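Local structure of SAG family member (Sag19) (Eimeria tenella, 6ZZB) at residues A[67-71]-A[183-187]; A[71-75]-A[188-192]; A[87-92]-A[121-125]; A[150-154]-A[226-230]. The protein is a major surface antigen of the parasite, of unknown function, with a fold probably related to that of the CAP proteins. All coordinates share one frame; numbering follows the deposited sequence.

Contact 1: A[67-71]-A[183-187]; sequences DLLGT and LLSEK
Leu68 meets Glu186 through its backbone: Leu68 O lies 2.7 Å from Glu186 OE2, two acceptors facing each other with no hydrogen bond between them. The Leu68 side chain itself packs on Glu224 and Ala228 of helix 223-231. Leu69 supplies the apolar part. Its CG stands beside the backbone N (chi1 -67°), which carries both methyls toward the turn that follows helix 175-183. CD1 rests on Leu184 CD2 at 3.9 Å, the two leucines crossing at about a right angle. CD2 sits against the backbone, 3.5 Å from Leu184 O, and also against the aliphatic stem of Glu186, with Glu186 CG at 3.7 Å. At Gly70 the contact turns polar again. Gly70 N donates to a water at 2.7 Å, and that water donates to Glu186 OE1 at 2.9 Å. The glutamate chain is bent at chi2 (-90°), bringing its carboxylate alongside 67-71. The approach of OE2 to Leu68 O is doubtful, lying next to a poorly ordered part of the chain where residues 63-66 and the end of Asp67 are not modelled. Arg61 spans the two loops, its NE bonding to Gly70 O and its NH1 to Leu183 O and Ser185 O. This is therefore a loop-on-loop joint without a direct hydrogen bond between the segments: leucine packing fills it, and the water and the shared arginine make its polar links.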
loop_
_atom_site.group_PDB
_atom_site.type_symbol
_atom_site.label_atom_id
_atom_site.label_comp_id
_atom_site.label_asym_id
_atom_site.label_seq_id
_atom_site.Cartn_x
_atom_site.Cartn_y
_atom_site.Cartn_z
ATOM N N ASP A 67 16.426 4.134 15.305
ATOM C CA ASP A 67 15.376 5.144 15.620
ATOM C C ASP A 67 15.175 6.109 14.443
ATOM O O ASP A 67 14.878 7.286 14.698
ATOM C CB ASP A 67 15.740 5.937 16.878
ATOM N N LEU A 68 15.284 5.631 13.202
ATOM C CA LEU A 68 15.289 6.490 11.991
ATOM C C LEU A 68 13.864 6.745 11.503
ATOM O O LEU A 68 13.695 7.685 10.752
ATOM C CB LEU A 68 16.099 5.826 10.876
ATOM C CG LEU A 68 17.596 5.675 11.161
ATOM C CD1 LEU A 68 18.223 4.722 10.157
ATOM C CD2 LEU A 68 18.304 7.020 11.154
ATOM N N LEU A 69 12.896 5.911 11.879
ATOM C CA LEU A 69 11.488 6.095 11.428
ATOM C C LEU A 69 10.559 6.205 12.633
ATOM O O LEU A 69 10.664 5.372 13.523
ATOM C CB LEU A 69 11.044 4.932 10.536
ATOM C CG LEU A 69 11.756 4.845 9.186
ATOM C CD1 LEU A 69 11.351 3.580 8.456
ATOM C CD2 LEU A 69 11.459 6.053 8.337
ATOM N N GLY A 70 9.643 7.162 12.556
ATOM C CA GLY A 70 8.525 7.303 13.503
ATOM C C GLY A 70 7.544 6.158 13.367
ATOM O O GLY A 70 7.468 5.561 12.267
ATOM N N THR A 71 6.832 5.821 14.443
ATOM C CA THR A 71 5.676 4.895 14.392
ATOM C C THR A 71 4.516 5.625 13.711
ATOM O O THR A 71 4.454 6.849 13.694
ATOM C CB THR A 71 5.236 4.384 15.774
ATOM O OG1 THR A 71 4.925 5.576 16.489
ATOM C CG2 THR A 71 6.281 3.517 16.451
ATOM N N LEU A 183 5.770 1.792 3.180
ATOM C CA LEU A 183 5.918 1.251 4.543
ATOM C C LEU A 183 7.030 1.995 5.283
ATOM O O LEU A 183 6.903 2.197 6.504
ATOM C CB LEU A 183 6.252 -0.238 4.518
ATOM C CG LEU A 183 5.091 -1.161 4.186
ATOM C CD1 LEU A 183 5.586 -2.537 3.799
ATOM C CD2 LEU A 183 4.140 -1.259 5.369
ATOM N N LEU A 184 8.116 2.283 4.593
ATOM C CA LEU A 184 9.346 2.843 5.217
ATOM C C LEU A 184 9.495 4.325 4.913
ATOM O O LEU A 184 10.629 4.861 5.104
ATOM C CB LEU A 184 10.556 2.064 4.700
ATOM C CG LEU A 184 10.572 0.597 5.077
ATOM C CD1 LEU A 184 11.887 -0.019 4.628
ATOM C CD2 LEU A 184 10.393 0.367 6.562
ATOM N N SER A 185 8.452 4.999 4.475
ATOM C CA SER A 185 8.520 6.436 4.118
ATOM C C SER A 185 8.614 7.290 5.399
ATOM O O SER A 185 7.812 7.099 6.320
ATOM C CB SER A 185 7.321 6.822 3.320
ATOM O OG SER A 185 7.302 8.226 3.094
ATOM N N GLU A 186 9.582 8.205 5.429
ATOM C CA GLU A 186 9.635 9.310 6.419
ATOM C C GLU A 186 8.429 10.232 6.236
ATOM O O GLU A 186 8.048 10.855 7.193
ATOM C CB GLU A 186 10.945 10.089 6.256
ATOM C CG GLU A 186 12.094 9.485 7.027
ATOM C CD GLU A 186 12.246 10.022 8.438
ATOM O OE1 GLU A 186 11.314 10.712 8.929
ATOM O OE2 GLU A 186 13.303 9.762 9.041
ATOM N N LYS A 187 7.802 10.276 5.062
ATOM C CA LYS A 187 6.565 11.091 4.869
ATOM C C LYS A 187 5.359 10.389 5.518
ATOM O O LYS A 187 4.363 11.085 5.728
ATOM C CB LYS A 187 6.196 11.325 3.407
ATOM C CG LYS A 187 7.159 12.168 2.596
ATOM C CD LYS A 187 6.758 12.235 1.150
ATOM C CE LYS A 187 5.524 13.080 0.984
ATOM N NZ LYS A 187 5.326 13.523 -0.411
HETATM O O HOH W 1 9.602 8.861 10.397
#

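Contact 2: A[71-75]-A[188-192]; sequences TLAKA and SKKVS
Strand 73-74 lies parallel to the start of strand 190-196, with Ala73 paired to Lys190 and Lys74 to Val191, at one margin of the mixed sheet. Helices 50-61 and 77-86 pack against this part of the sheet, an arrangement consistent with the alpha-beta-alpha sandwich of CAP proteins. Ala73 N donates to Lys189 O at 3.1 Å. Ala73 O in turn accepts from Val191 N, and Ala75 N donates to Val191 O at 2.9 Å. The last bond is straight at the hydrogen (172°), but its donor stands well above the carbonyl plane of Val191. On its other side strand 190-196 pairs antiparallel with strand 203-211, where Lys189 and Lys190 together face Ile211 in a classic beta bulge. Leu72 drives its side chain into the joint: CD1 meets Val191 CG1 at 4.1 Å, and CD2 presses on Ser188 O at 3.1 Å. Val191 holds CG1 between its backbone N and carbonyl carbon (chi1 65°), turned toward that leucine; Ile57 packs on Leu72 and Leu54 on Val191. Ala75 CB touches Lys190 CB at 3.7 Å, and Val80 packs on Ala75 and Ser192. Lys190 extends to a salt bridge with Glu79, and Lys74 reaches Glu51 and Glu48. At the far end a water donates to Ala75 O at 2.8 Å and also hydrogen-bonds Ser192 OG, 2.7 Å away.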
loop_
_atom_site.group_PDB
_atom_site.type_symbol
_atom_site.label_atom_id
_atom_site.label_comp_id
_atom_site.label_asym_id
_atom_site.label_seq_id
_atom_site.Cartn_x
_atom_site.Cartn_y
_atom_site.Cartn_z
ATOM N N THR A 71 6.832 5.821 14.443
ATOM C CA THR A 71 5.676 4.895 14.392
ATOM C C THR A 71 4.516 5.625 13.711
ATOM O O THR A 71 4.454 6.849 13.694
ATOM C CB THR A 71 5.236 4.384 15.774
ATOM O OG1 THR A 71 4.925 5.576 16.489
ATOM C CG2 THR A 71 6.281 3.517 16.451
ATOM N N LEU A 72 3.647 4.829 13.112
ATOM C CA LEU A 72 2.422 5.370 12.499
ATOM C C LEU A 72 1.242 5.178 13.443
ATOM O O LEU A 72 1.183 4.177 14.158
ATOM C CB LEU A 72 2.142 4.624 11.198
ATOM C CG LEU A 72 3.288 4.593 10.186
ATOM C CD1 LEU A 72 2.794 3.908 8.912
ATOM C CD2 LEU A 72 3.758 5.986 9.872
ATOM N N ALA A 73 0.341 6.129 13.345
ATOM C CA ALA A 73 -0.974 6.061 14.008
ATOM C C ALA A 73 -2.036 5.717 12.977
ATOM O O ALA A 73 -1.801 5.847 11.765
ATOM C CB ALA A 73 -1.291 7.369 14.663
ATOM N N LYS A 74 -3.202 5.352 13.443
ATOM C CA LYS A 74 -4.377 5.167 12.572
ATOM C C LYS A 74 -4.774 6.490 11.937
ATOM O O LYS A 74 -4.891 7.537 12.633
ATOM C CB LYS A 74 -5.528 4.609 13.388
ATOM C CG LYS A 74 -6.852 4.536 12.660
ATOM C CD LYS A 74 -7.835 3.735 13.476
ATOM C CE LYS A 74 -9.142 3.530 12.758
ATOM N NZ LYS A 74 -10.092 2.851 13.672
ATOM N N ALA A 75 -5.032 6.486 10.640
ATOM C CA ALA A 75 -5.688 7.591 9.923
ATOM C C ALA A 75 -7.184 7.296 9.902
ATOM O O ALA A 75 -7.586 6.159 9.612
ATOM C CB ALA A 75 -5.148 7.728 8.515
ATOM N N SER A 188 5.412 9.081 5.770
ATOM C CA SER A 188 4.278 8.327 6.387
ATOM C C SER A 188 4.212 8.688 7.888
ATOM O O SER A 188 5.212 8.477 8.611
ATOM C CB SER A 188 4.400 6.826 6.143
ATOM O OG SER A 188 4.331 6.523 4.729
ATOM N N LYS A 189 3.085 9.235 8.366
ATOM C CA LYS A 189 2.785 9.484 9.803
ATOM C C LYS A 189 1.544 8.693 10.280
ATOM O O LYS A 189 1.426 8.305 11.459
ATOM C CB LYS A 189 2.567 10.981 10.017
ATOM C CG LYS A 189 3.723 11.882 9.575
ATOM C CD LYS A 189 3.276 13.282 9.186
ATOM C CE LYS A 189 4.262 14.014 8.295
ATOM N NZ LYS A 189 4.121 13.608 6.873
ATOM N N LYS A 190 0.604 8.446 9.358
ATOM C CA LYS A 190 -0.644 7.730 9.692
ATOM C C LYS A 190 -0.964 6.771 8.555
ATOM O O LYS A 190 -0.489 7.023 7.428
ATOM C CB LYS A 190 -1.808 8.711 9.870
ATOM C CG LYS A 190 -1.515 9.877 10.805
ATOM C CD LYS A 190 -2.740 10.678 11.108
ATOM C CE LYS A 190 -2.414 11.944 11.864
ATOM N NZ LYS A 190 -3.635 12.502 12.458
ATOM N N VAL A 191 -1.769 5.775 8.858
ATOM C CA VAL A 191 -2.169 4.771 7.843
ATOM C C VAL A 191 -3.591 4.303 8.097
ATOM O O VAL A 191 -4.013 4.187 9.239
ATOM C CB VAL A 191 -1.152 3.623 7.801
ATOM C CG1 VAL A 191 -1.125 2.828 9.096
ATOM C CG2 VAL A 191 -1.379 2.687 6.613
ATOM N N SER A 192 -4.327 4.077 7.015
ATOM C CA SER A 192 -5.642 3.423 7.042
ATOM C C SER A 192 -5.620 2.237 6.089
ATOM O O SER A 192 -5.346 2.458 4.903
ATOM C CB SER A 192 -6.714 4.394 6.661
ATOM O OG SER A 192 -7.984 3.743 6.681
HETATM O O HOH W 2 2.207 9.164 13.995
HETATM O O HOH W 3 -5.852 10.338 13.196
HETATM O O HOH W 4 -8.531 3.571 9.337
#

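Contact 3: A[87-92]-A[121-125]; sequences IKIEEP and KKYPG
Tyr123 OH donates to Glu91 O at 2.8 Å, the one direct hydrogen bond between these two loops. The acceptor lies at the edge of the phenol, in its plane, while the hydroxyl approaches the Glu91 carbonyl from above that group's plane, 37° out of it. This carbonyl belongs to the cis peptide leading into Pro92, and Pro92 CD comes within 3.4 Å of the same Tyr123 OH. The rest is mainly apolar. Ile89 reaches across with two branches: CG2 touches Tyr123 CE1 at 3.6 Å, and CD1 lies against Lys122 O (3.3 Å) and the Pro124 ring carbon CD. Ile87 puts CG1 between its backbone N and carbonyl carbon (chi1 58°), bringing CD1 end-on against Pro124 CG, 3.6 Å away. Behind the contact, Ile100 and Thr103 of helix 97-105 and Phe207 of strand 203-211 pack on Tyr123. The positive phi of Lys88 closes helix 77-86 in a Schellman motif just before Ile89. The hydroxyl anchors the far end of the ring to the Glu91 carbonyl, while Ile89 CG2 and Lys122 CG lie against the ring. The chain after helix 77-86 is thus pinned to the approach of strand 126-131, with the isoleucine branches supplying most of the remaining contacts.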
loop_
_atom_site.group_PDB
_atom_site.type_symbol
_atom_site.label_atom_id
_atom_site.label_comp_id
_atom_site.label_asym_id
_atom_site.label_seq_id
_atom_site.Cartn_x
_atom_site.Cartn_y
_atom_site.Cartn_z
ATOM N N ILE A 87 -4.399 15.848 -3.377
ATOM C CA ILE A 87 -3.640 15.381 -4.567
ATOM C C ILE A 87 -4.640 15.141 -5.694
ATOM O O ILE A 87 -4.292 14.356 -6.606
ATOM C CB ILE A 87 -2.729 14.172 -4.276
ATOM C CG1 ILE A 87 -3.500 12.973 -3.724
ATOM C CG2 ILE A 87 -1.608 14.601 -3.347
ATOM C CD1 ILE A 87 -2.726 11.673 -3.710
ATOM N N LYS A 88 -5.825 15.738 -5.605
ATOM C CA LYS A 88 -6.794 15.821 -6.730
ATOM C C LYS A 88 -7.386 14.441 -7.014
ATOM O O LYS A 88 -7.711 14.142 -8.177
ATOM C CB LYS A 88 -6.088 16.406 -7.961
ATOM C CG LYS A 88 -5.547 17.822 -7.778
ATOM C CD LYS A 88 -6.596 18.828 -7.329
ATOM C CE LYS A 88 -7.256 19.562 -8.481
ATOM N NZ LYS A 88 -8.071 20.703 -8.003
ATOM N N ILE A 89 -7.579 13.632 -5.985
ATOM C CA ILE A 89 -8.296 12.323 -6.103
ATOM C C ILE A 89 -9.597 12.410 -5.322
ATOM O O ILE A 89 -9.559 12.538 -4.089
ATOM C CB ILE A 89 -7.392 11.154 -5.640
ATOM C CG1 ILE A 89 -6.151 11.059 -6.521
ATOM C CG2 ILE A 89 -8.180 9.856 -5.594
ATOM C CD1 ILE A 89 -5.103 10.074 -6.059
ATOM N N GLU A 90 -10.728 12.417 -6.030
ATOM C CA GLU A 90 -12.054 12.628 -5.417
ATOM C C GLU A 90 -13.058 11.584 -5.889
ATOM O O GLU A 90 -14.236 11.684 -5.545
ATOM C CB GLU A 90 -12.551 14.043 -5.715
ATOM C CG GLU A 90 -11.642 15.097 -5.118
ATOM C CD GLU A 90 -12.286 16.462 -4.938
ATOM O OE1 GLU A 90 -12.039 17.314 -5.807
ATOM O OE2 GLU A 90 -13.014 16.671 -3.915
ATOM N N GLU A 91 -12.576 10.527 -6.542
ATOM C CA GLU A 91 -13.423 9.376 -6.915
ATOM C C GLU A 91 -12.719 8.101 -6.502
ATOM O O GLU A 91 -11.516 8.023 -6.632
ATOM C CB GLU A 91 -13.642 9.358 -8.430
ATOM C CG GLU A 91 -14.533 10.475 -8.940
ATOM C CD GLU A 91 -16.008 10.350 -8.606
ATOM O OE1 GLU A 91 -16.799 11.135 -9.218
ATOM O OE2 GLU A 91 -16.393 9.541 -7.776
ATOM N N PRO A 92 -13.419 7.107 -5.961
ATOM C CA PRO A 92 -14.850 7.153 -5.692
ATOM C C PRO A 92 -15.224 8.208 -4.645
ATOM O O PRO A 92 -14.366 8.591 -3.865
ATOM C CB PRO A 92 -15.145 5.757 -5.130
ATOM C CG PRO A 92 -13.845 5.312 -4.543
ATOM C CD PRO A 92 -12.790 5.881 -5.446
ATOM N N LYS A 121 -0.809 2.817 -9.135
ATOM C CA LYS A 121 -0.543 3.780 -10.224
ATOM C C LYS A 121 -1.453 4.994 -10.101
ATOM O O LYS A 121 -1.062 6.077 -10.613
ATOM C CB LYS A 121 -0.724 3.111 -11.573
ATOM C CG LYS A 121 -2.144 2.804 -11.945
ATOM C CD LYS A 121 -2.246 2.295 -13.361
ATOM C CE LYS A 121 -3.670 1.993 -13.739
ATOM N NZ LYS A 121 -3.736 1.490 -15.130
ATOM N N LYS A 122 -2.622 4.848 -9.497
ATOM C CA LYS A 122 -3.582 5.950 -9.333
ATOM C C LYS A 122 -3.724 6.300 -7.844
ATOM O O LYS A 122 -3.606 7.486 -7.492
ATOM C CB LYS A 122 -4.951 5.616 -9.919
ATOM C CG LYS A 122 -6.013 6.651 -9.653
ATOM C CD LYS A 122 -7.261 6.373 -10.442
ATOM C CE LYS A 122 -8.307 7.430 -10.290
ATOM N NZ LYS A 122 -9.320 7.209 -11.355
ATOM N N TYR A 123 -4.034 5.327 -7.004
ATOM C CA TYR A 123 -4.290 5.516 -5.556
ATOM C C TYR A 123 -2.990 5.204 -4.843
ATOM O O TYR A 123 -2.593 4.042 -4.815
ATOM C CB TYR A 123 -5.435 4.624 -5.076
ATOM C CG TYR A 123 -6.726 4.933 -5.787
ATOM C CD1 TYR A 123 -7.497 6.014 -5.394
ATOM C CD2 TYR A 123 -7.197 4.138 -6.815
ATOM C CE1 TYR A 123 -8.679 6.327 -6.034
ATOM C CE2 TYR A 123 -8.369 4.438 -7.481
ATOM C CZ TYR A 123 -9.114 5.518 -7.069
ATOM O OH TYR A 123 -10.261 5.825 -7.740
ATOM N N PRO A 124 -2.259 6.215 -4.327
ATOM C CA PRO A 124 -0.963 5.952 -3.717
ATOM C C PRO A 124 -1.125 5.226 -2.392
ATOM O O PRO A 124 -1.903 5.672 -1.544
ATOM C CB PRO A 124 -0.346 7.332 -3.519
ATOM C CG PRO A 124 -1.484 8.285 -3.549
ATOM C CD PRO A 124 -2.612 7.646 -4.318
ATOM N N GLY A 125 -0.479 4.097 -2.256
ATOM C CA GLY A 125 -0.461 3.355 -1.013
ATOM C C GLY A 125 0.090 1.981 -1.226
ATOM O O GLY A 125 0.616 1.666 -2.314
#

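Contact 4: A[150-154]-A[226-230]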
loop_
_atom_site.group_PDB
_atom_site.type_symbol
_atom_site.label_atom_id
_atom_site.label_comp_id
_atom_site.label_asym_id
_atom_site.label_seq_id
_atom_site.Cartn_x
_atom_site.Cartn_y
_atom_site.Cartn_z
ATOM N N LEU A 150 11.983 -5.288 -0.517
ATOM C CA LEU A 150 13.350 -4.887 -0.110
ATOM C C LEU A 150 14.358 -5.673 -0.963
ATOM O O LEU A 150 15.353 -5.065 -1.409
ATOM C CB LEU A 150 13.575 -5.117 1.379
ATOM C CG LEU A 150 14.880 -4.505 1.903
ATOM C CD1 LEU A 150 15.049 -3.056 1.483
ATOM C CD2 LEU A 150 14.958 -4.627 3.410
ATOM N N ASP A 151 14.103 -6.948 -1.245
ATOM C CA ASP A 151 15.012 -7.728 -2.132
ATOM C C ASP A 151 15.032 -7.050 -3.493
ATOM O O ASP A 151 16.096 -6.916 -4.102
ATOM C CB ASP A 151 14.572 -9.173 -2.189
ATOM C CG ASP A 151 14.914 -9.938 -0.937
ATOM O OD1 ASP A 151 15.736 -9.466 -0.165
ATOM O OD2 ASP A 151 14.315 -11.032 -0.792
ATOM N N HIS A 152 13.897 -6.670 -4.043
ATOM C CA HIS A 152 13.838 -6.032 -5.372
ATOM C C HIS A 152 14.639 -4.735 -5.341
ATOM O O HIS A 152 15.382 -4.479 -6.301
ATOM C CB HIS A 152 12.391 -5.775 -5.793
ATOM C CG HIS A 152 12.273 -5.480 -7.238
ATOM N ND1 HIS A 152 12.480 -6.446 -8.188
ATOM C CD2 HIS A 152 12.020 -4.337 -7.890
ATOM C CE1 HIS A 152 12.283 -5.903 -9.387
ATOM N NE2 HIS A 152 12.011 -4.619 -9.237
ATOM N N LEU A 153 14.527 -3.930 -4.294
ATOM C CA LEU A 153 15.295 -2.668 -4.202
ATOM C C LEU A 153 16.789 -2.984 -4.125
ATOM O O LEU A 153 17.593 -2.335 -4.825
ATOM C CB LEU A 153 14.838 -1.889 -2.974
ATOM C CG LEU A 153 13.494 -1.209 -3.163
ATOM C CD1 LEU A 153 12.990 -0.643 -1.848
ATOM C CD2 LEU A 153 13.589 -0.117 -4.206
ATOM N N LYS A 154 17.171 -3.953 -3.321
ATOM C CA LYS A 154 18.605 -4.317 -3.167
ATOM C C LYS A 154 19.165 -4.787 -4.516
ATOM O O LYS A 154 20.402 -4.549 -4.775
ATOM C CB LYS A 154 18.740 -5.393 -2.107
ATOM C CG LYS A 154 18.591 -4.887 -0.681
ATOM C CD LYS A 154 18.601 -6.014 0.324
ATOM C CE LYS A 154 18.508 -5.508 1.739
ATOM N NZ LYS A 154 18.455 -6.651 2.682
ATOM N N TYR A 226 18.679 4.010 3.955
ATOM C CA TYR A 226 18.950 2.947 2.954
ATOM C C TYR A 226 20.122 2.084 3.439
ATOM O O TYR A 226 20.031 0.853 3.370
ATOM C CB TYR A 226 19.143 3.517 1.553
ATOM C CG TYR A 226 18.829 2.507 0.475
ATOM C CD1 TYR A 226 17.557 1.968 0.335
ATOM C CD2 TYR A 226 19.805 2.053 -0.379
ATOM C CE1 TYR A 226 17.271 1.016 -0.637
ATOM C CE2 TYR A 226 19.542 1.123 -1.365
ATOM C CZ TYR A 226 18.268 0.594 -1.499
ATOM O OH TYR A 226 17.978 -0.339 -2.457
ATOM N N ASN A 227 21.170 2.720 3.967
ATOM C CA ASN A 227 22.336 1.986 4.519
ATOM C C ASN A 227 21.877 1.097 5.672
ATOM O O ASN A 227 22.342 -0.051 5.740
ATOM C CB ASN A 227 23.458 2.927 4.963
ATOM C CG ASN A 227 24.148 3.618 3.804
ATOM O OD1 ASN A 227 24.732 4.689 3.971
ATOM N ND2 ASN A 227 24.081 3.034 2.618
ATOM N N ALA A 228 20.968 1.583 6.526
ATOM C CA ALA A 228 20.474 0.806 7.684
ATOM C C ALA A 228 19.679 -0.411 7.197
ATOM O O ALA A 228 19.743 -1.464 7.831
ATOM C CB ALA A 228 19.651 1.678 8.610
ATOM N N LEU A 229 18.952 -0.298 6.091
ATOM C CA LEU A 229 18.145 -1.435 5.575
ATOM C C LEU A 229 19.060 -2.562 5.103
ATOM O O LEU A 229 18.659 -3.726 5.228
ATOM C CB LEU A 229 17.220 -0.944 4.464
ATOM C CG LEU A 229 16.105 -0.021 4.955
ATOM C CD1 LEU A 229 15.292 0.482 3.781
ATOM C CD2 LEU A 229 15.212 -0.701 5.984
ATOM N N TRP A 230 20.262 -2.248 4.615
ATOM C CA TRP A 230 21.244 -3.291 4.238
ATOM C C TRP A 230 21.769 -3.975 5.502
ATOM O O TRP A 230 21.918 -5.219 5.479
ATOM C CB TRP A 230 22.368 -2.677 3.419
ATOM C CG TRP A 230 22.036 -2.451 1.978
ATOM C CD1 TRP A 230 21.701 -1.271 1.391
ATOM C CD2 TRP A 230 22.079 -3.427 0.916
ATOM N NE1 TRP A 230 21.513 -1.439 0.049
ATOM C CE2 TRP A 230 21.748 -2.753 -0.271
ATOM C CE3 TRP A 230 22.367 -4.798 0.870
ATOM C CZ2 TRP A 230 21.732 -3.402 -1.503
ATOM C CZ3 TRP A 230 22.356 -5.431 -0.350
ATOM C CH2 TRP A 230 22.038 -4.738 -1.506
HETATM O O HOH W 5 19.734 -0.597 -4.396
#
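Lys154 runs its aliphatic chain across Trp230. CB begins against the outer rim of the indole, 3.4 Å from Trp230 CH2. CG then rides over the face of the six-membered ring, 3.6 Å from its centroid and only 14° off the normal, a clear CH-pi contact. CD passes on toward Trp230 CZ3 at 3.9 Å, and CE lies near Trp230 CE3. NZ finishes 3.9 Å from Leu229 O, too far for a hydrogen bond. The chain can follow the ring this way because it is extended beyond CG, sliding past the tryptophan in the opposite direction. Deeper in, Leu150 CD1 packs on Leu229 CD1 at 4.2 Å. Tyr226 points its hydroxyl at Leu153, near the C-terminal end of helix 138-155, with Leu153 CB at the ring's edge. Tyr226 OH hydrogen-bonds a water at 2.6 Å, and that water also lies within bonding distance of Leu153 O, although it has more acceptors in reach than protons. The two short helix segments stay 11.7 Å apart at closest approach, with N-to-C directions 111° apart, so these large side chains fill the interface. Around it, Phe158 meets Tyr226 edge-to-face, Ala177 and Val180 of helix 175-183 back Leu153, and Leu184 just after that helix packs on Leu229.

Coming from helix 50-61, the chain enters 67-75, where contacts 1 and 2 begin back to back and share Thr71. Their partners, 183-187 and 188-192, are also consecutive, so the two close nearly the same long loop, bringing the end of helix 175-183 and the start of strand 190-196 to the approach of strand 73-74. Contact 3 closes a short loop around helix 97-105, nested inside both. Contact 4 opens within that long loop, on helix 138-155, but closes beyond it on the C-terminal helix 223-231, so it crosses contacts 1 and 2. It follows contact 3 in series, on the opposite side of the chain's centre. Contacts 1 and 4 touch, joining the loop after helix 175-183 to helix 223-231.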